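Local structure of oxalate oxidase 1 (Hordeum vulgare, 1FI2) at residues V77-G82 and T145-V150; V11-G16 and G23-P28; V106-S111 and F129-G134; L37-L42 and T57-A62; P91-I96 and S152-N157. The protein oxidises oxalate with molecular oxygen to carbon dioxide and hydrogen peroxide at a manganese site, and also has superoxide dismutase activity. All coordinates share one frame; numbering follows the deposited sequence.

Contact 1: V77-G82 and T145-V150; sequences VDFAPG and TEAYMV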
# COMPACT_ATOMS: atom_id res chain seq x y z
N VAL A 77 23.60 15.48 -7.64
CA VAL A 77 23.78 16.86 -7.17
C VAL A 77 25.28 17.17 -7.13
O VAL A 77 26.06 16.42 -6.54
CB VAL A 77 23.16 17.17 -5.81
CG1 VAL A 77 23.22 18.66 -5.51
CG2 VAL A 77 21.71 16.71 -5.70
N ASP A 78 25.67 18.25 -7.80
CA ASP A 78 27.06 18.71 -7.83
C ASP A 78 27.19 19.99 -7.01
O ASP A 78 26.26 20.80 -6.97
CB ASP A 78 27.54 18.96 -9.26
CG ASP A 78 27.64 17.67 -10.06
OD1 ASP A 78 28.65 16.96 -9.91
OD2 ASP A 78 26.70 17.38 -10.83
N PHE A 79 28.30 20.14 -6.29
CA PHE A 79 28.48 21.27 -5.39
C PHE A 79 29.82 21.99 -5.54
O PHE A 79 30.87 21.38 -5.37
CB PHE A 79 28.44 20.80 -3.93
CG PHE A 79 27.27 20.03 -3.41
CD1 PHE A 79 26.31 20.65 -2.62
CD2 PHE A 79 27.13 18.68 -3.67
CE1 PHE A 79 25.23 19.93 -2.12
CE2 PHE A 79 26.05 17.96 -3.19
CZ PHE A 79 25.10 18.59 -2.41
N ALA A 80 29.76 23.31 -5.71
CA ALA A 80 30.99 24.12 -5.70
C ALA A 80 31.43 24.19 -4.24
O ALA A 80 30.62 23.94 -3.35
CB ALA A 80 30.70 25.51 -6.23
N PRO A 81 32.69 24.50 -3.99
CA PRO A 81 33.18 24.64 -2.62
C PRO A 81 32.36 25.66 -1.85
O PRO A 81 32.17 26.80 -2.28
CB PRO A 81 34.63 25.08 -2.78
CG PRO A 81 35.00 24.82 -4.20
CD PRO A 81 33.73 24.81 -5.00
N GLY A 82 31.79 25.25 -0.72
CA GLY A 82 30.96 26.10 0.12
C GLY A 82 29.51 26.19 -0.35
O GLY A 82 28.71 26.95 0.21
N THR A 145 37.35 21.21 -2.75
CA THR A 145 37.13 20.76 -4.10
C THR A 145 35.63 20.61 -4.39
O THR A 145 34.82 20.61 -3.47
CB THR A 145 37.76 19.37 -4.37
OG1 THR A 145 37.16 18.41 -3.49
CG2 THR A 145 39.26 19.38 -4.14
N GLU A 146 35.31 20.47 -5.66
CA GLU A 146 33.91 20.27 -6.06
C GLU A 146 33.46 18.91 -5.55
O GLU A 146 34.25 17.96 -5.60
CB GLU A 146 33.84 20.33 -7.58
CG GLU A 146 32.46 20.11 -8.19
CD GLU A 146 32.57 20.04 -9.71
OE1 GLU A 146 33.52 19.39 -10.20
OE2 GLU A 146 31.71 20.63 -10.39
N ALA A 147 32.24 18.81 -5.04
CA ALA A 147 31.76 17.53 -4.52
C ALA A 147 30.55 17.06 -5.32
O ALA A 147 29.91 17.89 -5.98
CB ALA A 147 31.41 17.64 -3.05
N TYR A 148 30.27 15.76 -5.30
CA TYR A 148 29.06 15.29 -5.98
C TYR A 148 28.54 14.01 -5.33
O TYR A 148 29.28 13.24 -4.73
CB TYR A 148 29.23 15.18 -7.47
CG TYR A 148 29.66 13.91 -8.15
CD1 TYR A 148 28.73 12.95 -8.53
CD2 TYR A 148 30.99 13.67 -8.46
CE1 TYR A 148 29.11 11.78 -9.17
CE2 TYR A 148 31.39 12.51 -9.10
CZ TYR A 148 30.45 11.57 -9.45
OH TYR A 148 30.84 10.41 -10.09
N MET A 149 27.22 13.85 -5.40
CA MET A 149 26.54 12.69 -4.86
C MET A 149 25.46 12.22 -5.83
O MET A 149 25.00 12.99 -6.68
CB MET A 149 25.88 13.01 -3.51
CG MET A 149 24.85 14.12 -3.59
SD MET A 149 24.09 14.55 -2.02
CE MET A 149 22.67 15.50 -2.57
N VAL A 150 25.12 10.95 -5.78
CA VAL A 150 24.03 10.37 -6.55
C VAL A 150 23.07 9.71 -5.56
O VAL A 150 23.53 8.95 -4.71
CB VAL A 150 24.51 9.34 -7.59
CG1 VAL A 150 23.32 8.69 -8.29
CG2 VAL A 150 25.44 9.95 -8.63
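The methyl CE of M149 touches two side chains of the facing strand, V77 and F79. It presses on V77 CG2 at 3.5 Å, tighter than an ordinary carbon contact, and meets the F79 ring at CZ, 3.9 Å away. F79 turns its edge, not its face, to the methionine: M149 SD lies 82° off the ring normal, a Met-aromatic contact at the rim. With chi1 at 60°, M149 CG is tucked between its own backbone N and carbonyl carbon, and the chain then runs extended. A147 O meets the same ring in plane, 3.7 Å from F79 CD2, while F79 CB rests on A147 CB.

On the other face of the sheet D78 and Y148 lie side by side. D78 OD1 approaches Y148 CB to 3.1 Å, with the carboxylate and ring planes 34° apart. R76 serves both residues, forming a salt bridge with D78 OD2 and a cation-pi contact with Y148; G46 N also donates to D78 OD2.

Four backbone bonds set this register. V77 and M149 form one hydrogen-bonded pair (V77 N to M149 O, 3.0 Å), F79 and A147 the next (F79 N to A147 O, 2.8 Å), with D78 and Y148 as the non-hydrogen-bonded pair between them. Beyond the M149 face, L104 and Q139 of the opposite sheet close over the side chains, and N85, an oxalate-binding residue, touches V77, F79 and M149. This is an antiparallel strand pair of the cupin beta-jellyroll, its inward face lining the core beside the metal pocket.

Contact 2: V11-G16 and G23-P28; sequences VADLDG and GHTCKP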
# COMPACT_ATOMS: atom_id res chain seq x y z
N VAL A 11 6.05 2.51 -19.95
CA VAL A 11 6.81 3.74 -20.17
C VAL A 11 5.86 4.93 -20.25
O VAL A 11 4.90 4.91 -21.01
CB VAL A 11 7.68 3.66 -21.43
CG1 VAL A 11 8.63 4.85 -21.54
CG2 VAL A 11 8.48 2.36 -21.43
N ALA A 12 6.18 5.98 -19.50
CA ALA A 12 5.34 7.17 -19.46
C ALA A 12 5.18 7.86 -20.80
O ALA A 12 6.15 8.09 -21.52
CB ALA A 12 5.92 8.17 -18.46
N ASP A 13 3.94 8.21 -21.13
CA ASP A 13 3.65 8.97 -22.35
C ASP A 13 3.64 10.42 -21.87
O ASP A 13 2.72 10.81 -21.15
CB ASP A 13 2.33 8.56 -22.97
CG ASP A 13 1.90 9.40 -24.16
OD1 ASP A 13 0.81 9.12 -24.72
OD2 ASP A 13 2.62 10.34 -24.54
N LEU A 14 4.67 11.18 -22.23
CA LEU A 14 4.80 12.55 -21.75
C LEU A 14 4.32 13.62 -22.71
O LEU A 14 4.57 14.80 -22.44
CB LEU A 14 6.27 12.81 -21.38
CG LEU A 14 6.84 11.97 -20.23
CD1 LEU A 14 8.33 12.24 -20.08
CD2 LEU A 14 6.11 12.25 -18.93
N ASP A 15 3.61 13.25 -23.77
CA ASP A 15 3.18 14.33 -24.68
C ASP A 15 2.16 15.19 -23.95
O ASP A 15 1.38 14.76 -23.10
CB ASP A 15 2.83 13.79 -26.05
CG ASP A 15 2.75 14.87 -27.12
OD1 ASP A 15 1.64 15.45 -27.22
OD2 ASP A 15 3.69 15.18 -27.86
N GLY A 16 2.20 16.49 -24.22
CA GLY A 16 1.38 17.49 -23.58
C GLY A 16 -0.12 17.29 -23.56
O GLY A 16 -0.76 17.71 -22.59
N GLY A 23 -0.05 9.82 -11.68
CA GLY A 23 1.17 9.36 -12.35
C GLY A 23 1.05 9.74 -13.82
O GLY A 23 0.88 10.92 -14.17
N HIS A 24 1.26 8.80 -14.73
CA HIS A 24 1.22 9.00 -16.16
C HIS A 24 0.62 7.81 -16.90
O HIS A 24 0.82 6.65 -16.56
CB HIS A 24 2.64 9.19 -16.75
CG HIS A 24 3.34 10.43 -16.29
ND1 HIS A 24 3.06 11.68 -16.78
CD2 HIS A 24 4.24 10.60 -15.28
CE1 HIS A 24 3.79 12.57 -16.14
NE2 HIS A 24 4.49 11.95 -15.21
N THR A 25 -0.09 8.11 -17.99
CA THR A 25 -0.49 7.09 -18.95
C THR A 25 0.78 6.57 -19.61
O THR A 25 1.83 7.21 -19.52
CB THR A 25 -1.44 7.65 -20.02
OG1 THR A 25 -0.83 8.79 -20.65
CG2 THR A 25 -2.76 8.06 -19.39
N CYS A 26 0.69 5.40 -20.23
CA CYS A 26 1.86 4.79 -20.84
C CYS A 26 1.84 4.68 -22.35
O CYS A 26 0.78 4.58 -22.97
CB CYS A 26 2.02 3.37 -20.27
SG CYS A 26 1.74 3.26 -18.50
N LYS A 27 3.03 4.66 -22.94
CA LYS A 27 3.14 4.47 -24.38
C LYS A 27 2.72 3.02 -24.65
O LYS A 27 3.05 2.13 -23.86
CB LYS A 27 4.59 4.61 -24.85
CG LYS A 27 5.22 5.98 -24.75
CD LYS A 27 4.59 7.00 -25.68
CE LYS A 27 4.74 6.64 -27.15
NZ LYS A 27 4.09 7.65 -28.03
N PRO A 28 2.08 2.75 -25.77
CA PRO A 28 1.87 1.37 -26.19
C PRO A 28 3.21 0.66 -26.18
O PRO A 28 4.23 1.27 -26.57
CB PRO A 28 1.29 1.51 -27.60
CG PRO A 28 0.71 2.89 -27.64
CD PRO A 28 1.64 3.73 -26.79
O HOH W 1 5.32 1.48 -22.88
O HOH W 2 1.85 12.43 -19.16
O HOH W 3 -1.49 8.20 -23.48
O HOH W 4 1.47 7.14 -26.68
O HOH W 5 3.96 10.54 -26.95
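L14 lays its CD2 methyl over one face of the H24 imidazole, 3.6 Å from H24 CE1 and displaced toward the rim, a CH-pi contact. A water in the plane of that ring, at its edge, meets H24 ND1 and donates to D13 O.

D13 and K27 cross at about a right angle, the lysine CD lying 3.9 Å from D13 CB. Bends at chi2 and chi3 curl the lysine chain (both torsions near -65°). D13 OD2 and K27 NZ remain 4.6 Å apart, joined through a water that donates to the carboxylate and accepts from the ammonium; the direct salt bridge of K27 is with E31. D13 OD2 also takes the N-H of D15 at 3.2 Å, closing an Asx turn.

Both segments belong to the long irregular N-terminal region ahead of the jellyroll strands, which the C10-C26 disulfide cross-links. Beside that link A12 and C26 make a single backbone bridge, flanked by two hydrogen bonds: K27 N to V11 O at 2.7 Å and D13 N to T25 O at 2.8 Å. A12 CB packs against H24 CB. T25 and C26 in turn pack on S20 of a neighbouring subunit.

Contact 3: V106-S111 and F129-G134; sequences VGILGS and FVIPRG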
# COMPACT_ATOMS: atom_id res chain seq x y z
N VAL A 106 26.12 16.49 5.76
CA VAL A 106 24.75 16.07 5.49
C VAL A 106 23.96 16.19 6.79
O VAL A 106 24.38 15.61 7.79
CB VAL A 106 24.69 14.61 5.00
CG1 VAL A 106 23.25 14.17 4.76
CG2 VAL A 106 25.45 14.47 3.68
N GLY A 107 22.85 16.93 6.77
CA GLY A 107 22.08 17.07 8.01
C GLY A 107 20.63 16.64 7.79
O GLY A 107 20.01 16.94 6.76
N ILE A 108 20.10 15.89 8.74
CA ILE A 108 18.73 15.38 8.73
C ILE A 108 18.04 15.85 10.01
O ILE A 108 18.61 15.69 11.09
CB ILE A 108 18.66 13.85 8.65
CG1 ILE A 108 19.41 13.30 7.43
CG2 ILE A 108 17.21 13.38 8.60
CD1 ILE A 108 20.81 12.85 7.77
N LEU A 109 16.85 16.43 9.89
CA LEU A 109 16.12 16.93 11.05
C LEU A 109 14.88 16.13 11.41
O LEU A 109 13.98 15.91 10.59
CB LEU A 109 15.77 18.40 10.76
CG LEU A 109 16.99 19.32 10.62
CD1 LEU A 109 16.88 20.19 9.39
CD2 LEU A 109 17.16 20.17 11.88
N GLY A 110 14.80 15.71 12.67
CA GLY A 110 13.61 14.99 13.15
C GLY A 110 12.42 15.95 13.25
O GLY A 110 12.60 17.16 13.30
N SER A 111 11.22 15.39 13.29
CA SER A 111 10.00 16.18 13.43
C SER A 111 9.83 16.64 14.87
O SER A 111 10.70 16.38 15.71
CB SER A 111 8.77 15.36 13.00
OG SER A 111 8.52 14.35 13.98
N PHE A 129 24.01 7.78 3.15
CA PHE A 129 23.08 8.41 4.07
C PHE A 129 21.63 8.09 3.69
O PHE A 129 21.34 7.74 2.55
CB PHE A 129 23.26 9.93 4.09
CG PHE A 129 23.08 10.63 2.78
CD1 PHE A 129 21.83 11.04 2.35
CD2 PHE A 129 24.17 10.92 1.97
CE1 PHE A 129 21.67 11.70 1.15
CE2 PHE A 129 24.02 11.58 0.77
CZ PHE A 129 22.76 11.96 0.35
N VAL A 130 20.73 8.23 4.66
CA VAL A 130 19.31 7.97 4.39
C VAL A 130 18.45 9.06 5.01
O VAL A 130 18.67 9.51 6.14
CB VAL A 130 18.91 6.55 4.81
CG1 VAL A 130 18.94 6.37 6.31
CG2 VAL A 130 17.55 6.18 4.24
N ILE A 131 17.49 9.57 4.23
CA ILE A 131 16.60 10.63 4.68
C ILE A 131 15.16 10.12 4.71
O ILE A 131 14.55 9.96 3.65
CB ILE A 131 16.58 11.82 3.69
CG1 ILE A 131 17.95 12.23 3.16
CG2 ILE A 131 15.84 12.99 4.32
CD1 ILE A 131 18.87 12.93 4.13
N PRO A 132 14.59 9.93 5.88
CA PRO A 132 13.22 9.48 6.00
C PRO A 132 12.24 10.41 5.30
O PRO A 132 12.36 11.63 5.25
CB PRO A 132 12.95 9.41 7.50
CG PRO A 132 14.29 9.41 8.15
CD PRO A 132 15.23 10.11 7.21
N ARG A 133 11.25 9.78 4.69
CA ARG A 133 10.15 10.42 4.00
C ARG A 133 9.62 11.67 4.68
O ARG A 133 9.25 11.68 5.86
CB ARG A 133 9.14 9.28 3.80
CG ARG A 133 7.81 9.27 4.46
CD ARG A 133 6.92 8.10 4.14
NE ARG A 133 6.95 7.53 2.83
CZ ARG A 133 6.53 7.72 1.61
NH1 ARG A 133 5.79 8.72 1.17
NH2 ARG A 133 6.84 6.81 0.67
N GLY A 134 9.65 12.80 3.98
CA GLY A 134 9.11 14.06 4.41
C GLY A 134 9.83 14.90 5.44
O GLY A 134 9.29 15.93 5.87
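V106, midway along strand 103-109, drops CG1 onto a face of the F129 ring. The methyl stands 4.0 Å above the ring plane, offset toward the rim nearest F129 CG, while V106 CG2 reaches F129 CD2 at 4.1 Å. The two side chains are at about a right angle.

Two residues on, I108 again turns toward the other segment and uses both branches. Its CG1 meets I131 CD1 at 3.4 Å, closer than carbons usually pack, and its chi2 of 96° is well away from a staggered value, so this point looks tight and somewhat strained. The other branch, I108 CG2, touches P132 CD at 4.1 Å, where the strand has given way to a turn. I108 CG1 also comes within 4.1 Å of V130 O, a buried carbonyl with no hydrogen-bonding partner in the model.

No hydrogen bond crosses between the segments, and the strand axes stay 8.3 Å apart at an angle of 31°. Behind I131 are H137 and E95, both manganese ligands. F38 of a neighbouring subunit packs on I108, and F129 pairs in an antiparallel ladder with that same subunit. The contact joins the two facing sheets of the cupin jellyroll, whose apolar filling lies next to the metal site.

Contact 4: L37-L42 and T57-A62; sequences LFSSKL and TELDVA
S39 OG, which rests on L59 CD1 at 3.7 Å across the contact, takes the backbone N-H of K41 at 3.2 Å in a nearly straight bond (171° at the hydrogen). That closes an ST turn, and the turn sets K41 toward the strand that holds T57 and L59, while L42 reaches it with its methyls.

L59 is the hub of the packing. Its CG is anti to the backbone N (chi1 -155°), and the two methyls beyond it divide the work. CD1 lies by the serine hydroxyl and by K41 CB, 3.8 Å away; CD2 meets L42 CD1 at 3.6 Å. The lysine chain runs on extended past L59 CD1, and its NZ forms a salt bridge with E63.

Strand 54-59 is an outermost strand, within this chain, of one five-stranded jellyroll sheet, next to strand 73-79. The short strand 38-39 does not pair with it: F38 and S39 form an antiparallel ladder with a strand of a neighbouring subunit, so a sheet continues across the interface.

At the T57 end, the L42 and T57 side chains run antiparallel past one another. L42 CD2 sits 3.5 Å from T57 O and touches T57 CG2, and that methyl also lies 3.7 Å from K41 O. M98 of the same neighbouring subunit packs on L42. The L59 side chain lies about 5 Å from that of N75, an oxalate-binding residue.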
# COMPACT_ATOMS: atom_id res chain seq x y z
N LEU A 37 14.76 1.18 -20.24
CA LEU A 37 15.22 0.87 -18.89
C LEU A 37 16.58 1.46 -18.57
O LEU A 37 17.18 1.13 -17.55
CB LEU A 37 15.27 -0.66 -18.70
CG LEU A 37 13.94 -1.40 -18.78
CD1 LEU A 37 14.14 -2.91 -18.84
CD2 LEU A 37 13.06 -1.04 -17.58
N PHE A 38 17.17 2.25 -19.47
CA PHE A 38 18.51 2.80 -19.34
C PHE A 38 18.56 4.31 -19.51
O PHE A 38 17.69 4.90 -20.16
CB PHE A 38 19.41 2.14 -20.41
CG PHE A 38 19.46 0.64 -20.33
CD1 PHE A 38 18.67 -0.13 -21.17
CD2 PHE A 38 20.25 0.01 -19.38
CE1 PHE A 38 18.69 -1.51 -21.10
CE2 PHE A 38 20.26 -1.37 -19.30
CZ PHE A 38 19.48 -2.13 -20.16
N SER A 39 19.59 4.96 -18.96
CA SER A 39 19.79 6.39 -19.15
C SER A 39 21.25 6.80 -18.97
O SER A 39 22.04 6.09 -18.35
CB SER A 39 18.94 7.22 -18.17
OG SER A 39 19.13 8.61 -18.41
N SER A 40 21.63 7.89 -19.63
CA SER A 40 22.98 8.42 -19.49
C SER A 40 22.93 9.88 -19.05
O SER A 40 23.95 10.56 -19.08
CB SER A 40 23.74 8.31 -20.82
OG SER A 40 23.21 9.26 -21.72
N LYS A 41 21.77 10.33 -18.58
CA LYS A 41 21.61 11.72 -18.18
C LYS A 41 22.39 12.14 -16.95
O LYS A 41 22.62 13.36 -16.80
CB LYS A 41 20.11 12.06 -18.01
CG LYS A 41 19.36 12.11 -19.33
CD LYS A 41 17.91 12.52 -19.17
CE LYS A 41 17.24 12.72 -20.52
NZ LYS A 41 15.80 13.09 -20.40
N LEU A 42 22.87 11.24 -16.11
CA LEU A 42 23.66 11.62 -14.94
C LEU A 42 25.16 11.43 -15.14
O LEU A 42 25.93 11.52 -14.18
CB LEU A 42 23.20 10.82 -13.71
CG LEU A 42 21.71 10.88 -13.38
CD1 LEU A 42 21.40 10.10 -12.10
CD2 LEU A 42 21.22 12.31 -13.24
N THR A 57 20.70 17.60 -11.09
CA THR A 57 20.37 17.00 -12.38
C THR A 57 19.33 15.91 -12.08
O THR A 57 19.66 14.92 -11.44
CB THR A 57 21.59 16.40 -13.09
OG1 THR A 57 22.56 17.43 -13.33
CG2 THR A 57 21.22 15.79 -14.44
N GLU A 58 18.08 16.17 -12.44
CA GLU A 58 16.99 15.27 -12.09
C GLU A 58 16.87 14.05 -12.99
O GLU A 58 17.06 14.12 -14.20
CB GLU A 58 15.66 16.03 -12.09
CG GLU A 58 15.64 17.25 -11.19
CD GLU A 58 14.24 17.68 -10.80
OE1 GLU A 58 13.81 17.38 -9.66
OE2 GLU A 58 13.55 18.32 -11.62
N LEU A 59 16.46 12.94 -12.38
CA LEU A 59 16.21 11.72 -13.14
C LEU A 59 14.93 11.06 -12.63
O LEU A 59 14.87 9.88 -12.30
CB LEU A 59 17.40 10.78 -13.14
CG LEU A 59 17.50 9.82 -14.33
CD1 LEU A 59 17.55 10.56 -15.66
CD2 LEU A 59 18.73 8.92 -14.20
N ASP A 60 13.90 11.89 -12.52
CA ASP A 60 12.57 11.43 -12.11
C ASP A 60 11.84 10.99 -13.37
O ASP A 60 12.41 11.04 -14.47
CB ASP A 60 11.82 12.50 -11.33
CG ASP A 60 11.64 13.83 -12.01
OD1 ASP A 60 10.91 14.69 -11.43
OD2 ASP A 60 12.20 14.07 -13.10
N VAL A 61 10.57 10.62 -13.27
CA VAL A 61 9.82 10.12 -14.42
C VAL A 61 9.70 11.10 -15.58
O VAL A 61 9.67 10.66 -16.74
CB VAL A 61 8.43 9.61 -13.97
CG1 VAL A 61 7.52 10.76 -13.57
CG2 VAL A 61 7.80 8.75 -15.05
N ALA A 62 9.74 12.41 -15.35
CA ALA A 62 9.73 13.39 -16.43
C ALA A 62 11.00 13.32 -17.27
O ALA A 62 10.97 13.65 -18.46
CB ALA A 62 9.53 14.78 -15.85

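Contact 5: P91-I96 and S152-N157; sequences PRATEI and SFNSQN. With MN (manganese (II) ion), chain B.
E95 and F153 lie side by side and point the same way, with E95 CB 3.6 Å from F153 CE2. The glutamate is stretched out: CG is anti to the backbone N (chi1 171°) and CD continues the extended line, so the carboxylate reaches the manganese ion, to which OE1 binds at 2.2 Å. OE2 takes a hydrogen bond from a metal-bound water at 2.7 Å. A second metal-bound water lies in the plane of the F153 ring at its edge, and H90 meets that ring edge-to-face.

N154 is folded back, its CG in the crowded position between backbone N and carbonyl carbon (chi1 69°). From there N154 OD1 accepts the T94 N-H at a short 2.6 Å, while N154 N donates to T94 O over a longer 3.3 Å; the asparagine thus holds T94 by both backbone polar groups just where the strand pairing ends. A93 CB packs on F153 CB and S155 CB.

R92 bends at chi3 (-58°), which turns NE toward the other segment. It grips N157 O side-on with two nitrogens, NE and NH2 (the latter at 3.1 Å), and a water in the guanidinium plane accepts from NE and lies 2.8 Å from N157 O. NH1 forms a salt bridge with D8 of a neighbouring subunit.

H88, H90 and H137 complete the protein ligands of the metal. I96 and S152 form the hydrogen-bonded pair joining strand 95-101 to strand 147-153, with strand 128-131 flanking the former and strand 73-79 the latter.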
# COMPACT_ATOMS: atom_id res chain seq x y z
N PRO A 91 8.10 15.42 -0.36
CA PRO A 91 6.79 15.08 0.14
C PRO A 91 6.37 13.64 -0.04
O PRO A 91 5.46 13.21 0.68
CB PRO A 91 5.83 16.00 -0.63
CG PRO A 91 6.59 16.52 -1.79
CD PRO A 91 8.05 16.46 -1.42
N ARG A 92 6.89 12.93 -1.04
CA ARG A 92 6.39 11.59 -1.33
C ARG A 92 7.44 10.51 -1.37
O ARG A 92 7.20 9.46 -2.00
CB ARG A 92 5.60 11.65 -2.66
CG ARG A 92 4.28 12.39 -2.57
CD ARG A 92 3.60 12.53 -3.92
NE ARG A 92 4.41 13.21 -4.91
CZ ARG A 92 4.54 14.50 -5.15
NH1 ARG A 92 3.87 15.42 -4.46
NH2 ARG A 92 5.35 14.89 -6.12
N ALA A 93 8.56 10.66 -0.65
CA ALA A 93 9.56 9.60 -0.67
C ALA A 93 10.70 9.72 0.34
O ALA A 93 11.10 10.80 0.76
CB ALA A 93 10.22 9.57 -2.05
N THR A 94 11.29 8.56 0.60
CA THR A 94 12.53 8.42 1.34
C THR A 94 13.68 8.53 0.34
O THR A 94 13.54 8.08 -0.80
CB THR A 94 12.62 7.04 2.04
OG1 THR A 94 11.61 6.91 3.05
CG2 THR A 94 13.99 6.83 2.69
N GLU A 95 14.78 9.13 0.74
CA GLU A 95 15.96 9.27 -0.11
C GLU A 95 17.12 8.47 0.47
O GLU A 95 17.32 8.42 1.68
CB GLU A 95 16.34 10.75 -0.25
CG GLU A 95 17.65 11.06 -0.94
CD GLU A 95 18.04 12.52 -0.84
OE1 GLU A 95 17.19 13.33 -0.41
OE2 GLU A 95 19.18 12.89 -1.18
N ILE A 96 17.87 7.83 -0.42
CA ILE A 96 19.04 7.04 -0.03
C ILE A 96 20.18 7.41 -0.97
O ILE A 96 20.02 7.32 -2.19
CB ILE A 96 18.70 5.55 0.04
CG1 ILE A 96 19.85 4.75 0.66
CG2 ILE A 96 18.32 4.98 -1.32
CD1 ILE A 96 19.45 3.34 1.07
N SER A 152 18.98 7.95 -4.68
CA SER A 152 17.82 7.23 -5.19
C SER A 152 16.63 7.53 -4.28
O SER A 152 16.82 7.92 -3.12
CB SER A 152 18.04 5.73 -5.26
OG SER A 152 19.09 5.39 -6.15
N PHE A 153 15.43 7.40 -4.82
CA PHE A 153 14.21 7.65 -4.08
C PHE A 153 13.26 6.47 -4.26
O PHE A 153 13.29 5.79 -5.28
CB PHE A 153 13.47 8.90 -4.56
CG PHE A 153 14.25 10.18 -4.49
CD1 PHE A 153 15.02 10.59 -5.56
CD2 PHE A 153 14.21 10.96 -3.35
CE1 PHE A 153 15.74 11.76 -5.50
CE2 PHE A 153 14.94 12.14 -3.28
CZ PHE A 153 15.70 12.54 -4.36
N ASN A 154 12.31 6.38 -3.34
CA ASN A 154 11.31 5.31 -3.42
C ASN A 154 9.99 5.83 -3.99
O ASN A 154 8.91 5.43 -3.61
CB ASN A 154 11.15 4.61 -2.10
CG ASN A 154 10.52 5.27 -0.92
OD1 ASN A 154 10.65 6.47 -0.72
ND2 ASN A 154 9.85 4.43 -0.13
N SER A 155 10.13 6.66 -5.01
CA SER A 155 9.04 7.23 -5.77
C SER A 155 9.56 7.62 -7.15
O SER A 155 10.73 8.00 -7.30
CB SER A 155 8.43 8.47 -5.10
OG SER A 155 7.41 8.99 -5.95
N GLN A 156 8.69 7.56 -8.14
CA GLN A 156 9.02 8.00 -9.49
C GLN A 156 8.99 9.52 -9.58
O GLN A 156 9.49 10.12 -10.53
CB GLN A 156 8.03 7.42 -10.51
CG GLN A 156 6.62 7.96 -10.39
CD GLN A 156 5.66 7.34 -11.40
OE1 GLN A 156 5.61 6.12 -11.52
NE2 GLN A 156 4.90 8.17 -12.10
N ASN A 157 8.37 10.16 -8.60
CA ASN A 157 8.24 11.61 -8.54
C ASN A 157 8.18 12.05 -7.08
O ASN A 157 7.12 12.36 -6.53
CB ASN A 157 6.97 12.02 -9.29
CG ASN A 157 6.81 13.50 -9.49
OD1 ASN A 157 5.70 14.04 -9.52
ND2 ASN A 157 7.94 14.18 -9.65
MN MN B . 16.99 15.49 -0.71
O HOH W 6 6.71 6.62 -2.35
O HOH W 7 5.02 10.59 -5.91
O HOH W 8 19.19 15.45 -0.37
O HOH W 9 17.37 15.83 -3.09

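Contacts 1 and 5 share strand 147-153 and lie in one sheet of the jellyroll, their centres 21 Å apart. Contact 3 connects that sheet to the opposite one and meets both: M149 SD packs on F129 CZ at 3.7 Å, and I131 N probably donates to E95 O at 2.8 Å. All three come close to the manganese, with E95 bound to it and the side chains of I131 and M149 about 5 and 6 Å away. Contact 4 adjoins contact 5 through a probable V61 N to Q156 O bond of 3.0 Å. Contact 2 lies farthest out, touching contact 4 where H24 NE2 meets V61 CG1 at 3.6 Å, its centre 33 Å from that of contact 1.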